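PDB 4AW7: beta-porphyranase A from Bacteroides plebeius, which hydrolyses the sulfated red-algal polysaccharide porphyran at linkages between beta-D-galactose and alpha-L-galactose-6-sulfate, releasing mostly disaccharides. Local coordinates for residues L166-Y171 / D217-Y222; G503-R508 / V553-Q558. All blocks are in the same frame, centred on the assembly; numbering follows the deposited sequence.

Contact 1 (L166-Y171 / D217-Y222); sequences LMVDFY and DRAGAY
Arg218 reaches across to Asp169 and holds its carboxylate with two nitrogens in a side-on salt bridge. Arg218 NE donates to Asp169 OD1 at 2.8 Å, and Arg218 NH2 donates to Asp169 OD2 at 2.9 Å. Both bonds are nearly straight. Each oxygen is met on its syn side. The two flat groups are not coplanar. Their planes are turned 32° apart, so the nitrogens approach from somewhat out of the carboxylate plane, while the oxygens lie close to the guanidinium plane. The arginine chain runs extended from CG to NE, with CG anti to the backbone N (chi1 -173°). This brings NE and NH2 to the carboxylate.

Beside the ion pair the contact is apolar. The CG1 methyl of Val168 rests against two CB atoms, 3.6 Å from Ala219 CB and 3.7 Å from Arg218 CB. Tyr171 adds only the base of its side chain, with CB 4.3 Å from Ala219 CB. Its ring leads away from 217-222 and meets Phe215 edge-to-face. Its OH is hydrogen-bonded to Leu144 O, near the substrate-binding Asn145.

Helices 160-179 and 212-219 flank the parallel sheet of the catalytic part, in the manner of a beta/alpha barrel. The small Ala219 lets the backbones come close, with Val168 CA and Ala219 CA 6.1 Å apart. The two-bond grip probably fixes the guanidinium rotation and balances the carboxylate charge where the end of helix 212-219 meets helix 160-179.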
loop_
_atom_site.group_PDB
_atom_site.type_symbol
_atom_site.label_atom_id
_atom_site.label_comp_id
_atom_site.label_asym_id
_atom_site.label_seq_id
_atom_site.Cartn_x
_atom_site.Cartn_y
_atom_site.Cartn_z
ATOM N N LEU A 166 23.104 9.155 8.154
ATOM C CA LEU A 166 23.223 8.466 9.446
ATOM C C LEU A 166 21.973 7.596 9.704
ATOM O O LEU A 166 22.097 6.441 10.150
ATOM C CB LEU A 166 23.430 9.489 10.574
ATOM C CG LEU A 166 23.539 8.923 12.005
ATOM C CD1 LEU A 166 24.746 7.949 12.084
ATOM C CD2 LEU A 166 23.665 10.045 12.994
ATOM N N MET A 167 20.795 8.112 9.406
ATOM C CA MET A 167 19.548 7.343 9.592
ATOM C C MET A 167 19.554 6.102 8.700
ATOM O O MET A 167 19.126 5.021 9.129
ATOM C CB MET A 167 18.383 8.263 9.280
ATOM C CG MET A 167 18.126 9.295 10.337
ATOM S SD MET A 167 17.027 10.622 9.738
ATOM C CE MET A 167 16.475 11.329 11.305
ATOM N N VAL A 168 20.031 6.245 7.482
ATOM C CA VAL A 168 20.127 5.108 6.583
ATOM C C VAL A 168 21.154 4.096 7.092
ATOM O O VAL A 168 20.925 2.888 7.030
ATOM C CB VAL A 168 20.393 5.541 5.139
ATOM C CG1 VAL A 168 20.595 4.347 4.205
ATOM C CG2 VAL A 168 19.222 6.421 4.624
ATOM N N ASP A 169 22.297 4.572 7.621
ATOM C CA ASP A 169 23.304 3.680 8.172
ATOM C C ASP A 169 22.770 2.907 9.390
ATOM O O ASP A 169 23.133 1.752 9.604
ATOM C CB ASP A 169 24.553 4.483 8.541
ATOM C CG ASP A 169 25.348 4.934 7.352
ATOM O OD1 ASP A 169 25.177 4.411 6.228
ATOM O OD2 ASP A 169 26.211 5.847 7.555
ATOM N N PHE A 170 21.929 3.556 10.180
ATOM C CA PHE A 170 21.252 2.945 11.333
ATOM C C PHE A 170 20.381 1.794 10.819
ATOM O O PHE A 170 20.501 0.651 11.294
ATOM C CB PHE A 170 20.463 4.056 12.026
ATOM C CG PHE A 170 19.760 3.711 13.316
ATOM C CD1 PHE A 170 20.386 3.851 14.530
ATOM C CD2 PHE A 170 18.409 3.388 13.314
ATOM C CE1 PHE A 170 19.709 3.648 15.709
ATOM C CE2 PHE A 170 17.721 3.209 14.471
ATOM C CZ PHE A 170 18.374 3.310 15.688
ATOM N N TYR A 171 19.538 2.079 9.830
ATOM C CA TYR A 171 18.750 1.015 9.204
ATOM C C TYR A 171 19.622 -0.155 8.703
ATOM O O TYR A 171 19.328 -1.340 8.943
ATOM C CB TYR A 171 17.940 1.553 8.021
ATOM C CG TYR A 171 16.524 2.002 8.310
ATOM C CD1 TYR A 171 15.465 1.119 8.196
ATOM C CD2 TYR A 171 16.200 3.322 8.622
ATOM C CE1 TYR A 171 14.180 1.492 8.443
ATOM C CE2 TYR A 171 14.890 3.719 8.846
ATOM C CZ TYR A 171 13.864 2.790 8.737
ATOM O OH TYR A 171 12.534 3.086 8.925
ATOM N N ASP A 217 20.165 2.180 -2.245
ATOM C CA ASP A 217 21.591 1.959 -2.521
ATOM C C ASP A 217 22.390 1.644 -1.264
ATOM O O ASP A 217 23.257 0.784 -1.271
ATOM C CB ASP A 217 22.174 3.208 -3.202
ATOM C CG ASP A 217 21.713 3.383 -4.620
ATOM O OD1 ASP A 217 21.278 2.387 -5.271
ATOM O OD2 ASP A 217 21.834 4.526 -5.124
ATOM N N ARG A 218 22.130 2.344 -0.181
ATOM C CA ARG A 218 22.992 2.347 0.988
ATOM C C ARG A 218 22.538 1.367 2.080
ATOM O O ARG A 218 23.355 0.819 2.796
ATOM C CB ARG A 218 23.097 3.774 1.538
ATOM C CG ARG A 218 24.057 4.049 2.658
ATOM C CD ARG A 218 24.279 5.561 2.758
ATOM N NE ARG A 218 25.150 5.885 3.872
ATOM C CZ ARG A 218 26.057 6.854 3.856
ATOM N NH1 ARG A 218 26.220 7.616 2.780
ATOM N NH2 ARG A 218 26.793 7.075 4.938
ATOM N N ALA A 219 21.239 1.135 2.226
ATOM C CA ALA A 219 20.681 0.144 3.146
ATOM C C ALA A 219 19.917 -0.999 2.484
ATOM O O ALA A 219 19.640 -1.999 3.160
ATOM C CB ALA A 219 19.767 0.833 4.172
ATOM N N GLY A 220 19.579 -0.885 1.203
ATOM C CA GLY A 220 18.658 -1.836 0.611
ATOM C C GLY A 220 19.100 -3.264 0.583
ATOM O O GLY A 220 18.274 -4.147 0.685
ATOM N N ALA A 221 20.399 -3.509 0.480
ATOM C CA ALA A 221 20.899 -4.874 0.506
ATOM C C ALA A 221 20.555 -5.594 1.811
ATOM O O ALA A 221 20.488 -6.808 1.830
ATOM C CB ALA A 221 22.421 -4.896 0.294
ATOM N N TYR A 222 20.389 -4.848 2.895
ATOM C CA TYR A 222 20.161 -5.336 4.237
ATOM C C TYR A 222 18.684 -5.329 4.631
ATOM O O TYR A 222 18.360 -5.746 5.729
ATOM C CB TYR A 222 20.938 -4.495 5.245
ATOM C CG TYR A 222 22.401 -4.361 4.880
ATOM C CD1 TYR A 222 23.281 -5.415 5.069
ATOM C CD2 TYR A 222 22.875 -3.201 4.299
ATOM C CE1 TYR A 222 24.629 -5.294 4.716
ATOM C CE2 TYR A 222 24.213 -3.066 3.943
ATOM C CZ TYR A 222 25.085 -4.122 4.136
ATOM O OH TYR A 222 26.424 -4.006 3.793
#

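Contact 2 (G503-R508 / V553-Q558); sequences GRASLR and VPFDIQ
Leu507 and Val553 form an antiparallel hydrogen-bonded pair at the edge of a five-stranded sheet, in a beta-sandwich-like unit. Leu507 N donates to Val553 O at 2.9 Å, and Val553 N returns a bond to Leu507 O at 2.8 Å. Their side chains share one face of the sheet with Ala505 and Phe555. That face packs on the smaller antiparallel sheet, where strands 522-525 and 528-530 supply Ile525 and Val530.

Phe555 is the main side chain there. Its CG sits between the backbone N and the carbonyl carbon (chi1 62°), which folds the ring back over the neighbouring strand. Ala505 CB lies over one ring face in a CH-pi contact, 4.2 Å from the centroid of Phe555. The ring edge turns to Leu507, with Phe555 CE2 3.6 Å from Leu507 N.

Ser506 and Pro554 make an antiparallel non-hydrogen-bonded pair on the other face, where Ser506 CB touches Pro554 CA. Asp556 OD1 accepts from Gln558 N in an Asx turn, and Ile557 packs back on strand 503-514. Its CG1 is anti to the backbone N (chi1 -166°), and its CD1 reaches Arg504 O.

Phe555 N donates directly to Ala505 O at 3.0 Å, while a water joins Ala505 N to Phe555 O. A second water links Gly503 O to Ile557 N. A third accepts from both Gly503 N and Gln558 NE2, at 3.0 Å from each of these nitrogens.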
loop_
_atom_site.group_PDB
_atom_site.type_symbol
_atom_site.label_atom_id
_atom_site.label_comp_id
_atom_site.label_asym_id
_atom_site.label_seq_id
_atom_site.Cartn_x
_atom_site.Cartn_y
_atom_site.Cartn_z
ATOM N N GLY A 503 -4.580 -13.905 -23.717
ATOM C CA GLY A 503 -5.003 -13.168 -22.527
ATOM C C GLY A 503 -5.001 -11.682 -22.801
ATOM O O GLY A 503 -5.555 -11.221 -23.801
ATOM N N ARG A 504 -4.381 -10.936 -21.892
ATOM C CA ARG A 504 -4.361 -9.478 -21.916
ATOM C C ARG A 504 -2.952 -8.976 -21.598
ATOM O O ARG A 504 -2.139 -9.675 -21.032
ATOM C CB ARG A 504 -5.323 -8.899 -20.915
ATOM C CG ARG A 504 -6.741 -9.319 -21.143
ATOM C CD ARG A 504 -7.703 -8.664 -20.165
ATOM N NE ARG A 504 -7.441 -8.967 -18.752
ATOM C CZ ARG A 504 -7.936 -10.006 -18.076
ATOM N NH1 ARG A 504 -8.688 -10.907 -18.670
ATOM N NH2 ARG A 504 -7.654 -10.154 -16.808
ATOM N N ALA A 505 -2.674 -7.743 -22.000
ATOM C CA ALA A 505 -1.407 -7.097 -21.688
ATOM C C ALA A 505 -1.604 -5.614 -21.587
ATOM O O ALA A 505 -2.532 -5.037 -22.171
ATOM C CB ALA A 505 -0.373 -7.441 -22.763
ATOM N N SER A 506 -0.699 -4.999 -20.831
ATOM C CA SER A 506 -0.678 -3.545 -20.731
ATOM C C SER A 506 0.720 -3.057 -20.380
ATOM O O SER A 506 1.527 -3.786 -19.808
ATOM C CB SER A 506 -1.649 -3.034 -19.710
ATOM O OG SER A 506 -1.297 -3.519 -18.454
ATOM N N LEU A 507 0.969 -1.799 -20.738
ATOM C CA LEU A 507 2.155 -1.082 -20.308
ATOM C C LEU A 507 1.762 -0.157 -19.145
ATOM O O LEU A 507 0.793 0.609 -19.256
ATOM C CB LEU A 507 2.676 -0.230 -21.472
ATOM C CG LEU A 507 3.781 0.770 -21.127
ATOM C CD1 LEU A 507 5.074 0.105 -20.749
ATOM C CD2 LEU A 507 3.927 1.737 -22.304
ATOM N N ARG A 508 2.513 -0.241 -18.040
ATOM C CA ARG A 508 2.358 0.699 -16.920
ATOM C C ARG A 508 3.439 1.750 -17.119
ATOM O O ARG A 508 4.617 1.521 -16.810
ATOM C CB ARG A 508 2.567 -0.040 -15.632
ATOM C CG ARG A 508 1.578 -1.157 -15.374
ATOM C CD ARG A 508 1.866 -1.919 -14.121
ATOM N NE ARG A 508 1.814 -1.131 -12.886
ATOM C CZ ARG A 508 0.740 -0.909 -12.172
ATOM N NH1 ARG A 508 -0.425 -1.398 -12.500
ATOM N NH2 ARG A 508 0.883 -0.184 -11.065
ATOM N N VAL A 553 -1.506 1.570 -20.469
ATOM C CA VAL A 553 -1.738 1.527 -21.921
ATOM C C VAL A 553 -2.026 0.057 -22.277
ATOM O O VAL A 553 -1.089 -0.706 -22.501
ATOM C CB VAL A 553 -0.527 2.058 -22.673
ATOM C CG1 VAL A 553 -0.774 2.007 -24.183
ATOM C CG2 VAL A 553 -0.163 3.457 -22.191
ATOM N N PRO A 554 -3.322 -0.328 -22.268
ATOM C CA PRO A 554 -3.637 -1.706 -22.682
ATOM C C PRO A 554 -3.363 -1.936 -24.139
ATOM O O PRO A 554 -3.488 -1.030 -24.938
ATOM C CB PRO A 554 -5.118 -1.859 -22.376
ATOM C CG PRO A 554 -5.595 -0.602 -21.792
ATOM C CD PRO A 554 -4.520 0.407 -21.817
ATOM N N PHE A 555 -2.968 -3.145 -24.500
ATOM C CA PHE A 555 -2.763 -3.451 -25.905
ATOM C C PHE A 555 -2.936 -4.951 -26.110
ATOM O O PHE A 555 -2.978 -5.725 -25.162
ATOM C CB PHE A 555 -1.390 -2.942 -26.382
ATOM C CG PHE A 555 -0.224 -3.566 -25.674
ATOM C CD1 PHE A 555 0.286 -4.789 -26.067
ATOM C CD2 PHE A 555 0.361 -2.949 -24.561
ATOM C CE1 PHE A 555 1.328 -5.370 -25.406
ATOM C CE2 PHE A 555 1.408 -3.527 -23.914
ATOM C CZ PHE A 555 1.901 -4.744 -24.314
ATOM N N ASP A 556 -3.004 -5.362 -27.362
ATOM C CA ASP A 556 -3.212 -6.773 -27.682
ATOM C C ASP A 556 -1.982 -7.597 -27.289
ATOM O O ASP A 556 -0.860 -7.367 -27.751
ATOM C CB ASP A 556 -3.507 -6.909 -29.183
ATOM C CG ASP A 556 -4.123 -8.237 -29.555
ATOM O OD1 ASP A 556 -3.815 -9.243 -28.922
ATOM O OD2 ASP A 556 -4.916 -8.236 -30.546
ATOM N N ILE A 557 -2.196 -8.592 -26.436
ATOM C CA ILE A 557 -1.113 -9.487 -26.003
ATOM C C ILE A 557 -0.382 -10.130 -27.146
ATOM O O ILE A 557 0.778 -10.486 -27.045
ATOM C CB ILE A 557 -1.659 -10.590 -25.052
ATOM C CG1 ILE A 557 -0.516 -11.301 -24.324
ATOM C CG2 ILE A 557 -2.598 -11.579 -25.802
ATOM C CD1 ILE A 557 -1.031 -12.325 -23.252
ATOM N N GLN A 558 -1.084 -10.278 -28.274
ATOM C CA GLN A 558 -0.533 -10.898 -29.439
ATOM C C GLN A 558 0.644 -10.116 -30.040
ATOM O O GLN A 558 1.456 -10.664 -30.786
ATOM C CB GLN A 558 -1.668 -11.225 -30.459
ATOM C CG GLN A 558 -2.866 -12.129 -29.886
ATOM C CD GLN A 558 -2.398 -13.483 -29.378
ATOM O OE1 GLN A 558 -1.353 -13.973 -29.786
ATOM N NE2 GLN A 558 -3.191 -14.114 -28.455
HETATM O O HOH W 1 -5.426 -13.407 -26.544
HETATM O O HOH W 2 -5.048 -9.080 -25.531
HETATM O O HOH W 3 -4.957 -6.667 -23.648
#

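Overall arrangement
From the N terminus, the chain first makes contact 1. Helix 160-179 leads through strand 189-195 and helix 206-210 to helix 212-219, whose end packs back on it and closes a loop of 45 residues. This ties together two helices beside the parallel sheet. The chain then completes that sheet with strands 225-233, 268-276 and 311-316, makes most of the large mixed sheet, and adds strands 469-484 and 491-498. Contact 2 follows. A loop of 44 residues, with strands but no helix, returns edge strand 546-555 to strand 503-514. The loops are in series, neither nested nor crossed. The centres of contacts 1 and 2 lie 37 Å apart, their nearest atoms about 20 Å. Contact 2 lies away from the annotated sites.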